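PDB 6KNL: UTP--glucose-1-phosphate uridylyltransferase from Acinetobacter baumannii, which catalyses the transfer of a uridylyl group from UTP to alpha-D-glucose 1-phosphate, giving UDP-glucose and diphosphate. Local coordinates for residues Q154-M159 with D244-Y249; V160-D165 with A248-G253. The protein carries 1 engineered substitution. All coordinates share one frame; numbering follows the deposited sequence.

Contact 1: residues Q154-M159 with D244-Y249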
# COMPACT_ATOMS: atom_id res chain seq x y z
N GLN A 154 -12.55 -34.47 14.14
CA GLN A 154 -12.74 -33.69 15.40
C GLN A 154 -11.36 -33.55 16.07
O GLN A 154 -11.29 -33.36 17.29
CB GLN A 154 -13.84 -34.33 16.25
CG GLN A 154 -14.85 -33.33 16.83
CD GLN A 154 -15.72 -32.59 15.82
OE1 GLN A 154 -16.51 -31.71 16.19
NE2 GLN A 154 -15.61 -32.93 14.55
N ALA A 155 -10.30 -33.58 15.25
CA ALA A 155 -8.89 -33.35 15.62
C ALA A 155 -8.44 -31.95 15.20
O ALA A 155 -8.57 -31.63 14.01
CB ALA A 155 -8.03 -34.39 14.95
N ALA A 156 -7.92 -31.15 16.14
CA ALA A 156 -7.29 -29.83 15.85
C ALA A 156 -6.41 -29.98 14.60
O ALA A 156 -5.74 -31.03 14.47
CB ALA A 156 -6.49 -29.33 17.02
N GLN A 157 -6.44 -28.98 13.72
CA GLN A 157 -5.69 -28.96 12.44
C GLN A 157 -4.69 -27.80 12.47
O GLN A 157 -5.06 -26.70 12.91
CB GLN A 157 -6.61 -28.82 11.23
CG GLN A 157 -7.57 -29.99 11.02
CD GLN A 157 -6.90 -31.33 10.77
OE1 GLN A 157 -6.15 -31.51 9.81
NE2 GLN A 157 -7.19 -32.28 11.64
N ILE A 158 -3.47 -28.06 12.01
CA ILE A 158 -2.38 -27.05 11.94
C ILE A 158 -1.79 -27.11 10.54
O ILE A 158 -1.15 -28.11 10.22
CB ILE A 158 -1.34 -27.32 13.03
CG1 ILE A 158 -2.00 -27.24 14.40
CG2 ILE A 158 -0.15 -26.39 12.86
CD1 ILE A 158 -1.06 -26.97 15.54
N MET A 159 -2.02 -26.07 9.75
CA MET A 159 -1.58 -26.05 8.34
C MET A 159 -0.05 -25.99 8.33
O MET A 159 0.51 -25.18 9.12
CB MET A 159 -2.16 -24.88 7.55
CG MET A 159 -1.88 -25.00 6.05
SD MET A 159 -2.72 -23.78 5.03
CE MET A 159 -4.42 -24.11 5.52
N ASP A 244 -6.63 -34.39 23.44
CA ASP A 244 -7.21 -34.40 22.07
C ASP A 244 -6.10 -34.74 21.09
O ASP A 244 -4.95 -34.44 21.38
CB ASP A 244 -7.91 -33.08 21.74
CG ASP A 244 -9.19 -32.83 22.54
OD1 ASP A 244 -9.18 -33.09 23.76
OD2 ASP A 244 -10.18 -32.37 21.94
N THR A 245 -6.45 -35.38 19.98
CA THR A 245 -5.54 -35.58 18.83
C THR A 245 -5.35 -34.23 18.15
O THR A 245 -6.33 -33.43 18.10
CB THR A 245 -6.09 -36.62 17.84
OG1 THR A 245 -6.70 -37.67 18.58
CG2 THR A 245 -5.02 -37.17 16.92
N VAL A 246 -4.14 -33.98 17.67
CA VAL A 246 -3.76 -32.77 16.90
C VAL A 246 -3.06 -33.26 15.63
O VAL A 246 -2.13 -34.08 15.76
CB VAL A 246 -2.88 -31.83 17.74
CG1 VAL A 246 -2.55 -30.54 17.02
CG2 VAL A 246 -3.51 -31.54 19.10
N GLU A 247 -3.51 -32.79 14.47
CA GLU A 247 -3.00 -33.23 13.15
C GLU A 247 -2.32 -32.07 12.44
O GLU A 247 -2.77 -30.92 12.57
CB GLU A 247 -4.15 -33.72 12.28
CG GLU A 247 -4.86 -34.94 12.84
CD GLU A 247 -5.83 -35.57 11.87
OE1 GLU A 247 -6.51 -34.82 11.16
OE2 GLU A 247 -5.88 -36.82 11.81
N ALA A 248 -1.28 -32.39 11.68
CA ALA A 248 -0.67 -31.50 10.67
C ALA A 248 -1.35 -31.76 9.33
O ALA A 248 -1.28 -32.91 8.87
CB ALA A 248 0.81 -31.73 10.61
N TYR A 249 -1.99 -30.74 8.76
CA TYR A 249 -2.55 -30.73 7.39
C TYR A 249 -1.53 -30.08 6.45
O TYR A 249 -1.20 -28.90 6.64
CB TYR A 249 -3.88 -29.97 7.31
CG TYR A 249 -4.30 -29.66 5.90
CD1 TYR A 249 -4.94 -30.61 5.11
CD2 TYR A 249 -3.99 -28.45 5.31
CE1 TYR A 249 -5.29 -30.34 3.80
CE2 TYR A 249 -4.31 -28.17 3.99
CZ TYR A 249 -4.97 -29.12 3.23
OH TYR A 249 -5.31 -28.84 1.94

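Contact 2: residues V160-D165 with A248-G253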
# COMPACT_ATOMS: atom_id res chain seq x y z
N VAL A 160 0.56 -26.80 7.46
CA VAL A 160 2.03 -26.92 7.32
C VAL A 160 2.41 -26.98 5.84
O VAL A 160 1.56 -27.32 5.00
CB VAL A 160 2.59 -28.13 8.09
CG1 VAL A 160 2.16 -28.13 9.55
CG2 VAL A 160 2.23 -29.45 7.43
N GLU A 161 3.66 -26.67 5.56
CA GLU A 161 4.23 -26.49 4.20
C GLU A 161 5.63 -27.09 4.20
O GLU A 161 6.42 -26.73 5.10
CB GLU A 161 4.30 -25.01 3.86
CG GLU A 161 4.73 -24.72 2.44
CD GLU A 161 4.50 -23.27 2.07
OE1 GLU A 161 4.06 -23.00 0.92
OE2 GLU A 161 4.72 -22.40 2.95
N ALA A 162 5.92 -27.99 3.27
CA ALA A 162 7.27 -28.58 3.11
C ALA A 162 8.23 -27.44 2.77
O ALA A 162 7.87 -26.61 1.92
CB ALA A 162 7.24 -29.66 2.06
N VAL A 163 9.38 -27.36 3.46
CA VAL A 163 10.47 -26.38 3.14
C VAL A 163 11.76 -27.14 2.86
O VAL A 163 11.94 -28.28 3.31
CB VAL A 163 10.67 -25.33 4.25
CG1 VAL A 163 9.49 -24.38 4.37
CG2 VAL A 163 11.01 -25.94 5.60
N PRO A 164 12.71 -26.53 2.12
CA PRO A 164 14.00 -27.17 1.85
C PRO A 164 14.83 -27.49 3.11
O PRO A 164 14.80 -26.71 4.05
CB PRO A 164 14.72 -26.15 0.94
CG PRO A 164 13.58 -25.36 0.31
CD PRO A 164 12.56 -25.24 1.42
N ASP A 165 15.56 -28.61 3.08
CA ASP A 165 16.24 -29.22 4.25
C ASP A 165 17.27 -28.24 4.85
O ASP A 165 17.51 -28.32 6.08
CB ASP A 165 16.89 -30.56 3.89
CG ASP A 165 15.89 -31.68 3.61
OD1 ASP A 165 14.88 -31.76 4.33
OD2 ASP A 165 16.15 -32.47 2.69
N ALA A 248 -1.28 -32.39 11.68
CA ALA A 248 -0.67 -31.50 10.67
C ALA A 248 -1.35 -31.76 9.33
O ALA A 248 -1.28 -32.91 8.87
CB ALA A 248 0.81 -31.73 10.61
N TYR A 249 -1.99 -30.74 8.76
CA TYR A 249 -2.55 -30.73 7.39
C TYR A 249 -1.53 -30.08 6.45
O TYR A 249 -1.20 -28.90 6.64
CB TYR A 249 -3.88 -29.97 7.31
CG TYR A 249 -4.30 -29.66 5.90
CD1 TYR A 249 -4.94 -30.61 5.11
CD2 TYR A 249 -3.99 -28.45 5.31
CE1 TYR A 249 -5.29 -30.34 3.80
CE2 TYR A 249 -4.31 -28.17 3.99
CZ TYR A 249 -4.97 -29.12 3.23
OH TYR A 249 -5.31 -28.84 1.94
N ARG A 250 -1.06 -30.83 5.45
CA ARG A 250 -0.06 -30.36 4.47
C ARG A 250 -0.79 -29.72 3.29
O ARG A 250 -1.58 -30.40 2.62
CB ARG A 250 0.82 -31.52 3.99
CG ARG A 250 1.80 -31.16 2.88
CD ARG A 250 2.92 -32.17 2.75
NE ARG A 250 3.83 -31.82 1.66
CZ ARG A 250 4.43 -32.69 0.85
NH1 ARG A 250 4.22 -33.99 0.98
NH2 ARG A 250 5.23 -32.24 -0.11
N MET A 251 -0.49 -28.45 3.03
CA MET A 251 -1.21 -27.66 2.01
C MET A 251 -0.77 -28.08 0.60
O MET A 251 0.37 -28.59 0.43
CB MET A 251 -1.00 -26.17 2.23
CG MET A 251 0.42 -25.70 2.07
SD MET A 251 0.57 -24.03 2.71
CE MET A 251 -0.07 -23.08 1.33
N GLN A 252 -1.68 -27.86 -0.35
CA GLN A 252 -1.56 -28.17 -1.80
C GLN A 252 -1.08 -26.91 -2.54
O GLN A 252 -0.34 -27.05 -3.54
CB GLN A 252 -2.91 -28.74 -2.27
CG GLN A 252 -3.31 -28.42 -3.71
CD GLN A 252 -4.20 -27.20 -3.82
OE1 GLN A 252 -5.14 -27.02 -3.05
NE2 GLN A 252 -3.90 -26.35 -4.80
N GLY A 253 -1.45 -25.73 -2.03
CA GLY A 253 -1.06 -24.42 -2.60
C GLY A 253 0.25 -23.91 -2.02
O GLY A 253 0.98 -24.71 -1.43

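Contact 1: residues Q154-M159 with D244-Y249
Ala156 to Met159 pair in register with Val246 to Tyr249 as two parallel strands of the mixed sheet in the nucleotidyltransferase fold, of the GT-A type. The contact is largely buried. Glu247 bonds to Ala156 and Ile158, the residues flanking its bridge partner Gln157, as in a parallel pair: its N gives a nearly straight bond to Ala156 O at 2.8 Å, and its O takes Ile158 N at 3.0 Å. Tyr249 N then reaches Ile158 O at 3.1 Å. The bond from Ala156 N to Thr245 O is weak.

On one face, Gln157 and Glu247 run side by side and point the same way. The Gln157 chain bends at chi2 (-62°), which turns its amide back along the strand. NE2 binds Glu247 OE1 at 2.7 Å, meeting the carboxylate on its anti side, and also Ala155 O at 2.8 Å. Both acceptors lie near the amide plane, and Ser185 OG bonds to OE1, so both polar atoms are satisfied and the rotation of the amide is fixed. The carboxylate stands almost square to it, with the planes 81° apart. Farther along this face, Met159 CG sits at the edge of the Tyr249 ring, 4.1 Å from CD2.

The other face is apolar. Val246 CG1 meets Ala156 CB and, equally closely, Ile158 CD1 at 4.1 Å.

Helix 142-153 covers the Gln157 face, where Arg149 forms a salt bridge with Glu247. Helix 233-240 covers the Val246 face through Ile237 and Leu240. Strand 185-187 pairs antiparallel with the far edge of strand 246-250.

Contact 2: residues V160-D165 with A248-G253
The parallel pairing of strands 156-162 and 246-250 in the GT-A-type nucleotidyltransferase fold reaches its C-terminal end here, at a single bridge between Val160 and Arg250. Two backbone bonds make it. Val160 N gives to Tyr249 O at 2.9 Å, and Val160 O receives Met251 N at 3.1 Å. Beyond this point the chains part. The short strands 160-162 and 248-250 already diverge by 51°.

Val160 carries much of the contact. Its chi1 of -53° sets CG1 beside the backbone N and places it 4.0 Å from Ala248 CB. The other methyl, CG2, lies over the backbone of the partner strand, 3.6 Å from Tyr249 O. Val160 also packs on Leu204 of strand 204-207; its side chain is about 5 Å, at the nearest atoms, from that of Val206, a UDP-glucose-binding residue.

Arg250 reaches along this face with an extended chain. Its guanidinium comes obliquely to the methyl of Ala162, with NH2 3.9 Å from CB. NH1 is hydrogen-bonded to Pro180 O, which helps fix the group; with Ala162 it makes only van der Waals contact.

Glu161 and Met251 meet as the strands separate. Met251 CG stands between its backbone N and carbonyl carbon, with chi1 at 64°, and this brings CG to 3.5 Å from Val160 O. The chain then bends at chi3 and crosses the Glu161 side chain. Glu161 OE2 is hydrogen-bonded to Thr255 OG1, while Met251 SD touches the aliphatic root of Glu161, 4.0 Å from CB.

Contacts 1 and 2 are successive halves of one strand pairing, with centres 14 Å apart. Both use strands 156-162 and 246-250, and Ala248 and Tyr249 belong to both. Contact 1 comes first along each strand: strand 156-162 follows closely on helix 142-153, and strand 246-250 follows helix 233-240 after a short loop. Contact 2 follows where the strands separate. Met159 SD and Met251 SD, 4.0 Å apart, join the two directly. The pairing thus joins two strands more than 80 residues apart in sequence. The chain between them supplies neighbouring strands on both sides and Gly172, Glu193 and Val206, which bind UDP-glucose.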